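Local coordinates for 6-phosphogluconate dehydrogenase, NAD-binding (Mycolicibacterium smegmatis MC2 155, PDB 6SMT) that catalyses the S-enantioselective reduction of imines and binds NADPH as cofactor, at the interface of chains A and B. Numbering follows the deposited sequence. Chains: chain A/B, 6-phosphogluconate dehydrogenase, NAD-binding.

The interface of chains A and B. Residues chain A 247, 250-251, 254, 265; chain B 176-177, 180-181, 184.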
loop_
_atom_site.group_PDB
_atom_site.type_symbol
_atom_site.label_atom_id
_atom_site.label_comp_id
_atom_site.label_asym_id
_atom_site.label_seq_id
_atom_site.Cartn_x
_atom_site.Cartn_y
_atom_site.Cartn_z
ATOM N N SER A 247 10.412 4.362 -14.593
ATOM C CA SER A 247 9.141 3.647 -14.500
ATOM C C SER A 247 7.985 4.563 -14.159
ATOM O O SER A 247 6.918 4.469 -14.780
ATOM C CB SER A 247 9.274 2.555 -13.424
ATOM O OG SER A 247 8.057 1.833 -13.385
ATOM N N HIS A 250 6.340 6.206 -17.040
ATOM C CA HIS A 250 5.414 5.386 -17.746
ATOM C C HIS A 250 4.044 5.324 -17.140
ATOM O O HIS A 250 2.990 5.366 -17.762
ATOM C CB HIS A 250 5.970 3.961 -17.871
ATOM C CG HIS A 250 7.342 3.882 -18.398
ATOM N ND1 HIS A 250 8.197 2.833 -17.944
ATOM C CD2 HIS A 250 8.099 4.692 -19.180
ATOM C CE1 HIS A 250 9.375 3.012 -18.489
ATOM N NE2 HIS A 250 9.366 4.147 -19.274
ATOM N N LEU A 251 4.034 5.191 -15.800
ATOM C CA LEU A 251 2.793 5.066 -15.040
ATOM C C LEU A 251 1.964 6.358 -15.187
ATOM O O LEU A 251 0.758 6.267 -15.388
ATOM C CB LEU A 251 3.075 4.784 -13.547
ATOM C CG LEU A 251 4.000 3.597 -13.251
ATOM C CD1 LEU A 251 4.159 3.379 -11.756
ATOM C CD2 LEU A 251 3.471 2.355 -13.867
ATOM N N ALA A 254 0.479 6.489 -18.685
ATOM C CA ALA A 254 -0.664 5.586 -18.779
ATOM C C ALA A 254 -1.920 6.223 -18.150
ATOM O O ALA A 254 -3.068 6.143 -18.635
ATOM C CB ALA A 254 -0.328 4.228 -18.134
ATOM N N LEU A 265 1.054 9.721 -8.090
ATOM C CA LEU A 265 2.314 9.391 -8.760
ATOM C C LEU A 265 3.152 10.638 -9.102
ATOM O O LEU A 265 4.351 10.521 -9.081
ATOM C CB LEU A 265 1.975 8.591 -10.002
ATOM C CG LEU A 265 1.452 7.170 -9.786
ATOM C CD1 LEU A 265 0.778 6.636 -11.025
ATOM C CD2 LEU A 265 2.565 6.312 -9.382
ATOM N N ASP B 176 1.086 -4.470 -15.767
ATOM C CA ASP B 176 2.248 -3.864 -15.065
ATOM C C ASP B 176 1.896 -2.438 -14.694
ATOM O O ASP B 176 2.265 -1.962 -13.593
ATOM C CB ASP B 176 3.472 -3.948 -15.983
ATOM C CG ASP B 176 4.837 -3.841 -15.313
ATOM O OD1 ASP B 176 4.954 -4.301 -14.144
ATOM O OD2 ASP B 176 5.820 -3.460 -16.047
ATOM N N MET B 177 1.321 -1.670 -15.613
ATOM C CA MET B 177 1.029 -0.252 -15.299
ATOM C C MET B 177 0.105 -0.162 -14.093
ATOM O O MET B 177 0.296 0.707 -13.215
ATOM C CB MET B 177 0.346 0.484 -16.450
ATOM C CG MET B 177 1.189 0.680 -17.714
ATOM S SD MET B 177 2.753 1.561 -17.590
ATOM C CE MET B 177 3.885 0.241 -17.147
ATOM N N LEU B 180 2.166 -1.771 -10.778
ATOM C CA LEU B 180 3.244 -0.909 -10.274
ATOM C C LEU B 180 2.700 0.382 -9.714
ATOM O O LEU B 180 3.340 0.993 -8.841
ATOM C CB LEU B 180 4.146 -0.585 -11.457
ATOM C CG LEU B 180 4.990 -1.748 -11.947
ATOM C CD1 LEU B 180 5.824 -1.288 -13.154
ATOM C CD2 LEU B 180 5.899 -2.354 -10.905
ATOM N N ASP B 181 1.625 0.903 -10.242
ATOM C CA ASP B 181 0.923 2.063 -9.671
ATOM C C ASP B 181 0.591 1.760 -8.202
ATOM O O ASP B 181 0.962 2.534 -7.302
ATOM C CB ASP B 181 -0.289 2.343 -10.519
ATOM C CG ASP B 181 -1.241 3.356 -10.067
ATOM O OD1 ASP B 181 -0.918 4.084 -9.088
ATOM O OD2 ASP B 181 -2.298 3.448 -10.704
ATOM N N TRP B 184 4.170 1.297 -6.178
ATOM C CA TRP B 184 5.000 2.483 -5.874
ATOM C C TRP B 184 4.220 3.478 -5.040
ATOM O O TRP B 184 4.864 4.220 -4.256
ATOM C CB TRP B 184 5.542 3.092 -7.170
ATOM C CG TRP B 184 6.628 2.267 -7.792
ATOM C CD1 TRP B 184 6.579 1.612 -9.007
ATOM C CD2 TRP B 184 7.896 1.910 -7.203
ATOM N NE1 TRP B 184 7.730 0.899 -9.185
ATOM C CE2 TRP B 184 8.583 1.104 -8.140
ATOM C CE3 TRP B 184 8.541 2.282 -6.004
ATOM C CZ2 TRP B 184 9.842 0.581 -7.882
ATOM C CZ3 TRP B 184 9.788 1.732 -5.767
ATOM C CH2 TRP B 184 10.446 0.930 -6.702
HETATM O O HOH W 1 8.820 -0.187 -11.651
#
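A helix-on-helix contact of the imine reductase dimer, made where A:Leu251 lies against B:Met177, B:Leu180 and B:Asp181, pairs helix 241-258 of chain A with the long helix 171-199 of chain B. In this family the all-helical C-terminal domains of the two subunits are intertwined, and the cofactor and substrate cleft lies between the subunits. The patch is mostly apolar. No nitrogen or oxygen bonds directly across it. A:Leu251 carries most of the chain A side. Its CG is anti to the carbonyl carbon (chi1 -53°), and the two methyls fork over the backbone of the chain B helix. CD2 packs 3.6 Å from the carbonyl O of B:Met177 and also meets CB of B:Leu180. CD1 reaches further along the helix, 3.9 Å from the backbone N of B:Asp181, and meets CD1 of the B:Trp184 indole at 4.1 Å. The side chain of B:Met177 is bent, which lays SD and CE alongside CD2 of A:Leu251. Its CG packs 3.9 Å from CB of A:Ala254, while SD lies near the carbonyl O of A:His250. A:Leu265, from helix 263-280, crosses B:Asp181 at about a right angle. Its CD1 touches the carboxylate OD1 at 3.6 Å. A polar link runs through water 1. The hydroxyl OG of A:Ser247 lies 2.8 Å from the water O. The water sits in plane at the indole edge of B:Trp184, 2.9 Å from NE1, with an angle of 155° at the hydrogen. B:Leu180 and B:Trp184 also line the pocket that holds (2s)-2-ethylhexan-1-ol (2EH), which may come from purification or crystallisation, so this packing may help shape that site.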